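PDB 2CVI: 75aa long hypothetical regulatory protein AsnC from Pyrococcus horikoshii, which is of unknown function but, as a stand-alone Lrp/AsnC ligand-binding domain that forms dimers, probably binds small molecules in a regulatory role. Local coordinates for residues E20-L23 against A24-E27. Sequence-based numbering, arbitrary orientation.
Sequences EKLL and AMPE. With K (potassium ion), chain C.
Glu20 O accepts Ala24 N at 3.2 Å, the last i to i+4 bond at the C-terminal end of helix 15-23, where the ferredoxin-like fold of the Lrp/AsnC family turns from its first helix toward strand 28-33. The bond is bent, 138° at the hydrogen, and Ala24 CB leans on the same carbonyl oxygen. Lys21 O gives Ala24 N a second, weak hold at 3.4 Å; Met25 CG passes this carbonyl at 3.5 Å and CE lies near it too, while Lys21 NZ turns back to a salt bridge with Glu17. Leu22 O takes Met25 N at 2.9 Å in the straightest of the three bonds, although the N-H comes from above the carbonyl plane. Like the weak bond to Lys21 O, it spans three residues, as in a 3-10 turn. Met25 CG stands beside its own backbone N (chi1 -62°) and the chain beyond is extended, which carries SD to Leu22 CD2, 4.2 Å away, the side chains crossing aslant. Both side chains also touch Met63, and Met25 reaches Phe55 of helix 49-59. Leu23 O binds the potassium ion at 2.6 Å; Val28 O adds another ligand, and Met25 O closes on the ion at 2.7 Å.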
loop_
_atom_site.group_PDB
_atom_site.type_symbol
_atom_site.label_atom_id
_atom_site.label_comp_id
_atom_site.label_asym_id
_atom_site.label_seq_id
_atom_site.Cartn_x
_atom_site.Cartn_y
_atom_site.Cartn_z
ATOM N N GLU A 20 5.907 0.317 -15.601
ATOM C CA GLU A 20 5.624 -0.611 -16.680
ATOM C C GLU A 20 6.580 -1.785 -16.711
ATOM O O GLU A 20 6.173 -2.913 -17.019
ATOM C CB GLU A 20 5.570 0.111 -18.009
ATOM C CG GLU A 20 4.320 0.998 -18.075
ATOM C CD GLU A 20 3.057 0.288 -17.539
ATOM O OE1 GLU A 20 2.576 0.674 -16.441
ATOM O OE2 GLU A 20 2.552 -0.657 -18.212
ATOM N N LYS A 21 7.851 -1.559 -16.381
ATOM C CA LYS A 21 8.767 -2.686 -16.336
ATOM C C LYS A 21 8.380 -3.598 -15.189
ATOM O O LYS A 21 8.497 -4.818 -15.295
ATOM C CB LYS A 21 10.212 -2.247 -16.125
ATOM C CG LYS A 21 10.878 -1.651 -17.361
ATOM C CD LYS A 21 12.346 -1.300 -17.010
ATOM C CE LYS A 21 13.137 -0.837 -18.234
ATOM N NZ LYS A 21 12.788 0.505 -18.768
ATOM N N LEU A 22 7.928 -3.003 -14.083
ATOM C CA LEU A 22 7.524 -3.804 -12.933
ATOM C C LEU A 22 6.286 -4.620 -13.232
ATOM O O LEU A 22 6.251 -5.796 -12.971
ATOM C CB LEU A 22 7.267 -2.920 -11.691
ATOM C CG LEU A 22 8.497 -2.295 -11.035
ATOM C CD1 LEU A 22 8.044 -1.256 -10.039
ATOM C CD2 LEU A 22 9.326 -3.375 -10.370
ATOM N N LEU A 23 5.261 -3.974 -13.791
ATOM C CA LEU A 23 4.027 -4.677 -14.079
ATOM C C LEU A 23 4.215 -5.844 -15.039
ATOM O O LEU A 23 3.442 -6.800 -15.020
ATOM C CB LEU A 23 2.997 -3.697 -14.645
ATOM C CG LEU A 23 2.217 -3.029 -13.518
ATOM C CD1 LEU A 23 1.390 -1.865 -14.097
ATOM C CD2 LEU A 23 1.349 -4.086 -12.782
ATOM N N ALA A 24 5.252 -5.773 -15.877
ATOM C CA ALA A 24 5.498 -6.850 -16.837
ATOM C C ALA A 24 6.092 -8.075 -16.163
ATOM O O ALA A 24 6.124 -9.160 -16.728
ATOM C CB ALA A 24 6.415 -6.358 -17.950
ATOM N N MET A 25 6.551 -7.897 -14.921
ATOM C CA MET A 25 7.158 -9.032 -14.218
ATOM C C MET A 25 6.091 -9.937 -13.642
ATOM O O MET A 25 5.108 -9.485 -13.047
ATOM C CB MET A 25 8.085 -8.551 -13.097
ATOM C CG MET A 25 9.253 -7.738 -13.573
ATOM S SD MET A 25 10.198 -6.994 -12.247
ATOM C CE MET A 25 11.452 -6.098 -13.222
ATOM N N PRO A 26 6.275 -11.252 -13.780
ATOM C CA PRO A 26 5.260 -12.154 -13.255
ATOM C C PRO A 26 4.917 -12.047 -11.758
ATOM O O PRO A 26 3.783 -12.251 -11.363
ATOM C CB PRO A 26 5.772 -13.536 -13.700
ATOM C CG PRO A 26 7.214 -13.367 -13.738
ATOM C CD PRO A 26 7.423 -11.994 -14.337
ATOM N N GLU A 27 5.898 -11.687 -10.949
ATOM C CA GLU A 27 5.659 -11.559 -9.525
ATOM C C GLU A 27 4.784 -10.351 -9.172
ATOM O O GLU A 27 4.141 -10.344 -8.125
ATOM C CB GLU A 27 6.977 -11.370 -8.785
ATOM C CG GLU A 27 7.907 -12.564 -8.836
ATOM C CD GLU A 27 8.775 -12.612 -10.079
ATOM O OE1 GLU A 27 8.680 -11.708 -10.970
ATOM O OE2 GLU A 27 9.567 -13.580 -10.140
HETATM K K K C . 2.556 -8.923 -13.786
HETATM O O HOH W 1 3.792 -10.911 -16.058
#